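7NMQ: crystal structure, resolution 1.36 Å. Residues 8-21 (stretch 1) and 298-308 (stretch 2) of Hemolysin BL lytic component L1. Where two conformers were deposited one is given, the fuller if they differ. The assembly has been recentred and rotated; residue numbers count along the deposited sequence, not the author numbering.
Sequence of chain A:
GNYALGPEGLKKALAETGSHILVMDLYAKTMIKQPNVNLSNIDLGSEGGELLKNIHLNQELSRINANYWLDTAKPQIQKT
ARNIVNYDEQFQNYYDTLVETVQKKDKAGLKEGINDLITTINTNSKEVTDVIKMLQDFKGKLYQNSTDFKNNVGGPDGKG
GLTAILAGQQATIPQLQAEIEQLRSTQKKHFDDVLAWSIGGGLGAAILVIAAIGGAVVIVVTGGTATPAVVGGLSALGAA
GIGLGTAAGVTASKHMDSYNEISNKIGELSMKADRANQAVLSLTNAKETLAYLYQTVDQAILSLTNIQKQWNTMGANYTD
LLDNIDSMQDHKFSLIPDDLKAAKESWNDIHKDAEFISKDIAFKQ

Stretch 1 8-21: EGLKKALAETGSHI
Stretch 2 298-308: DQAILSLTNIQ

Ser303 is the polar hub between two antiparallel helices of Hemolysin BL lytic component L1: its OG donates a hydrogen bond to Glu16 OE1 (2.9 Å) and accepts one from His20 NE2 (3.2 Å), the latter bent to 136° at the hydrogen. Its side chain (chi1 m) is a knob in the hole formed by Ala13, Glu16, Thr17 and His20. Glu16 reaches it in an extended form, chi1 m, chi2 t and chi3 -6°; His20 has chi1 m and chi2 -42°, which sets Ser303 OG at the ring edge and Gln299 CB over one face, 3.8 Å from the ring centroid and 22° off its normal, a CH-pi contact. Three waters bridge the stretches, one of them at the Ser303 hub. That one donates to Gln299 O (2.8 Å) and Ser303 OG (2.7 Å) and lies 3.0 Å from His20 NE2; a second joins Thr17 OG1 and Ala300 O, 2.9 Å from each. The third donates to Gly9 O (2.6 Å) and accepts from Asn306 ND2 (2.5 Å), bridging a pair too far apart for direct bonding, Gly9 O to Asn306 ND2 being 4.3 Å.

The frame is helical: residues 10-21, with Gly9 (phi/psi -86/20) as N-cap, and 298-308, all near -63/-41. The axes approach to 9.0 Å with N-to-C directions 159° apart. CA atoms set the register, Ala13 to Ser303 at 5.7 Å and His20 to Ala300 at 6.0 Å; small Ala13, Ser303 and Ala300 line this close passage. Toward the start of stretch 1 apolar packing runs beside the Gly9-Asn306 water bridge. Ala13 CB points toward stretch 2, 3.5 Å from Ile307 CG1 and 3.4 Å from Asn306 ND2 (Asn306 chi1 t, chi2 47°). Ile307 (m, t) starts sideways but its end comes nearer, Ile307 CD1 lying 3.9 Å from Thr17 OG1, while Ile307 CG2 meets CD2 of Leu10 (m, t) at 3.9 Å.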

# COMPACT_ATOMS: atom_id res chain seq x y z
N GLU A 8 -11.18 8.38 15.80
CA GLU A 8 -10.41 9.57 15.38
C GLU A 8 -10.18 9.45 13.86
O GLU A 8 -11.15 9.15 13.14
CB GLU A 8 -9.14 9.68 16.23
CG GLU A 8 -9.39 9.54 17.71
CD GLU A 8 -9.44 10.81 18.52
OE1 GLU A 8 -8.84 10.77 19.59
OE2 GLU A 8 -10.08 11.81 18.09
N GLY A 9 -8.97 9.69 13.35
CA GLY A 9 -8.66 9.64 11.91
C GLY A 9 -8.30 8.25 11.43
O GLY A 9 -7.68 8.17 10.34
N LEU A 10 -8.66 7.18 12.15
CA LEU A 10 -8.25 5.83 11.65
C LEU A 10 -8.86 5.53 10.29
O LEU A 10 -8.16 4.82 9.50
CB LEU A 10 -8.57 4.74 12.66
CG LEU A 10 -7.68 4.75 13.89
CD1 LEU A 10 -8.23 3.75 14.90
CD2 LEU A 10 -6.24 4.44 13.55
N LYS A 11 -10.04 5.99 9.96
CA LYS A 11 -10.71 5.62 8.70
C LYS A 11 -9.85 6.07 7.51
O LYS A 11 -9.56 5.27 6.62
CB LYS A 11 -12.10 6.21 8.66
CG LYS A 11 -13.12 5.42 7.87
CD LYS A 11 -14.55 5.88 8.11
CE LYS A 11 -15.53 5.09 7.27
NZ LYS A 11 -16.86 5.73 7.24
N LYS A 12 -9.42 7.32 7.53
CA LYS A 12 -8.66 7.93 6.42
C LYS A 12 -7.30 7.21 6.31
O LYS A 12 -6.87 6.90 5.21
CB LYS A 12 -8.60 9.45 6.62
CG LYS A 12 -9.93 10.14 6.38
CD LYS A 12 -9.87 11.64 6.06
CE LYS A 12 -9.28 11.94 4.70
NZ LYS A 12 -9.08 13.40 4.48
N ALA A 13 -6.64 6.96 7.43
CA ALA A 13 -5.31 6.31 7.45
C ALA A 13 -5.46 4.89 6.91
O ALA A 13 -4.55 4.43 6.20
CB ALA A 13 -4.76 6.32 8.85
N LEU A 14 -6.55 4.20 7.23
CA LEU A 14 -6.77 2.83 6.73
C LEU A 14 -6.95 2.87 5.23
O LEU A 14 -6.44 1.93 4.59
CB LEU A 14 -8.00 2.16 7.35
CG LEU A 14 -7.77 1.51 8.69
CD1 LEU A 14 -9.11 1.05 9.21
CD2 LEU A 14 -6.80 0.34 8.57
N ALA A 15 -7.66 3.85 4.70
CA ALA A 15 -7.92 3.92 3.26
C ALA A 15 -6.60 4.08 2.52
O ALA A 15 -6.36 3.40 1.49
CB ALA A 15 -8.86 5.04 2.96
N GLU A 16 -5.72 4.93 3.05
CA GLU A 16 -4.39 5.15 2.45
C GLU A 16 -3.60 3.86 2.55
O GLU A 16 -2.97 3.46 1.56
CB GLU A 16 -3.65 6.26 3.18
CG GLU A 16 -4.30 7.60 3.06
CD GLU A 16 -3.51 8.74 3.69
OE1 GLU A 16 -2.48 8.48 4.34
OE2 GLU A 16 -3.96 9.88 3.54
N THR A 17 -3.58 3.24 3.73
CA THR A 17 -2.82 1.98 3.94
C THR A 17 -3.31 0.92 2.97
O THR A 17 -2.45 0.23 2.39
CB THR A 17 -2.92 1.52 5.40
OG1 THR A 17 -2.27 2.46 6.25
CG2 THR A 17 -2.29 0.17 5.58
N GLY A 18 -4.60 0.78 2.77
CA GLY A 18 -5.13 -0.22 1.84
C GLY A 18 -4.64 0.02 0.42
O GLY A 18 -4.29 -0.95 -0.28
N SER A 19 -4.59 1.27 0.01
CA SER A 19 -4.12 1.70 -1.33
C SER A 19 -2.64 1.38 -1.49
O SER A 19 -2.24 1.01 -2.61
CB SER A 19 -4.42 3.15 -1.59
OG SER A 19 -3.44 4.02 -1.03
N HIS A 20 -1.84 1.54 -0.45
CA HIS A 20 -0.40 1.24 -0.56
C HIS A 20 -0.20 -0.27 -0.64
O HIS A 20 0.72 -0.69 -1.34
CB HIS A 20 0.40 1.82 0.60
CG HIS A 20 0.21 3.28 0.80
ND1 HIS A 20 0.16 4.17 -0.25
CD2 HIS A 20 0.09 4.00 1.95
CE1 HIS A 20 -0.03 5.39 0.24
NE2 HIS A 20 -0.05 5.31 1.58
N ILE A 21 -0.98 -1.04 0.10
CA ILE A 21 -0.88 -2.52 0.04
C ILE A 21 -1.19 -2.97 -1.38
O ILE A 21 -0.47 -3.82 -1.88
CB ILE A 21 -1.83 -3.20 1.07
CG1 ILE A 21 -1.30 -2.96 2.48
CG2 ILE A 21 -1.99 -4.67 0.82
CD1 ILE A 21 -2.30 -3.33 3.55
N ASP A 298 7.88 4.04 1.59
CA ASP A 298 7.96 5.34 2.30
C ASP A 298 6.54 5.88 2.58
O ASP A 298 6.29 6.40 3.70
CB ASP A 298 8.81 6.35 1.55
CG ASP A 298 10.33 6.20 1.70
OD1 ASP A 298 10.79 5.72 2.75
OD2 ASP A 298 11.06 6.59 0.73
N GLN A 299 5.64 5.78 1.60
CA GLN A 299 4.24 6.22 1.73
C GLN A 299 3.57 5.38 2.81
O GLN A 299 2.80 5.93 3.64
CB GLN A 299 3.48 6.15 0.44
CG GLN A 299 3.99 7.11 -0.59
CD GLN A 299 3.09 6.95 -1.78
OE1 GLN A 299 3.18 5.98 -2.51
NE2 GLN A 299 2.02 7.72 -1.78
N ALA A 300 3.79 4.08 2.81
CA ALA A 300 3.23 3.16 3.82
C ALA A 300 3.72 3.57 5.21
O ALA A 300 2.92 3.54 6.20
CB ALA A 300 3.55 1.73 3.52
N ILE A 301 4.97 3.95 5.33
CA ILE A 301 5.51 4.37 6.64
C ILE A 301 4.76 5.62 7.06
O ILE A 301 4.44 5.72 8.27
CB ILE A 301 7.02 4.56 6.57
CG1 ILE A 301 7.71 3.20 6.49
CG2 ILE A 301 7.53 5.34 7.77
CD1 ILE A 301 9.12 3.26 5.97
N LEU A 302 4.54 6.57 6.16
CA LEU A 302 3.83 7.82 6.53
C LEU A 302 2.43 7.48 7.03
O LEU A 302 1.98 8.02 8.04
CB LEU A 302 3.71 8.77 5.34
CG LEU A 302 4.95 9.52 4.96
CD1 LEU A 302 4.64 10.40 3.76
CD2 LEU A 302 5.48 10.34 6.10
N SER A 303 1.73 6.57 6.37
CA SER A 303 0.33 6.23 6.73
C SER A 303 0.29 5.47 8.06
O SER A 303 -0.68 5.64 8.84
CB SER A 303 -0.35 5.51 5.63
OG SER A 303 -0.49 6.38 4.52
N LEU A 304 1.28 4.64 8.35
CA LEU A 304 1.33 3.95 9.65
C LEU A 304 1.71 4.94 10.75
O LEU A 304 1.25 4.76 11.87
CB LEU A 304 2.33 2.81 9.55
CG LEU A 304 1.81 1.59 8.81
CD1 LEU A 304 2.94 0.64 8.64
CD2 LEU A 304 0.70 0.94 9.54
N THR A 305 2.57 5.90 10.46
CA THR A 305 2.91 6.97 11.43
C THR A 305 1.63 7.71 11.78
O THR A 305 1.42 8.02 12.97
CB THR A 305 4.01 7.87 10.86
OG1 THR A 305 5.19 7.08 10.69
CG2 THR A 305 4.34 9.04 11.76
N ASN A 306 0.75 7.92 10.82
CA ASN A 306 -0.53 8.61 11.09
C ASN A 306 -1.40 7.72 11.98
O ASN A 306 -1.99 8.22 12.94
CB ASN A 306 -1.26 8.98 9.81
CG ASN A 306 -2.46 9.84 10.08
OD1 ASN A 306 -2.38 10.82 10.83
ND2 ASN A 306 -3.60 9.44 9.56
N ILE A 307 -1.43 6.41 11.73
CA ILE A 307 -2.19 5.46 12.58
C ILE A 307 -1.64 5.54 14.00
O ILE A 307 -2.43 5.61 14.97
CB ILE A 307 -2.17 4.02 12.04
CG1 ILE A 307 -2.99 3.97 10.74
CG2 ILE A 307 -2.65 2.99 13.05
CD1 ILE A 307 -2.98 2.64 10.03
N GLN A 308 -0.31 5.55 14.15
CA GLN A 308 0.30 5.66 15.49
C GLN A 308 -0.16 6.96 16.18
O GLN A 308 -0.54 6.90 17.37
CB GLN A 308 1.81 5.61 15.38
CG GLN A 308 2.42 5.84 16.75
CD GLN A 308 3.85 5.45 16.73
OE1 GLN A 308 4.65 6.08 16.06
NE2 GLN A 308 4.14 4.37 17.45
O HOH W 1 -6.03 9.95 9.43
O HOH W 2 0.48 2.17 5.28
O HOH W 3 0.98 7.90 2.81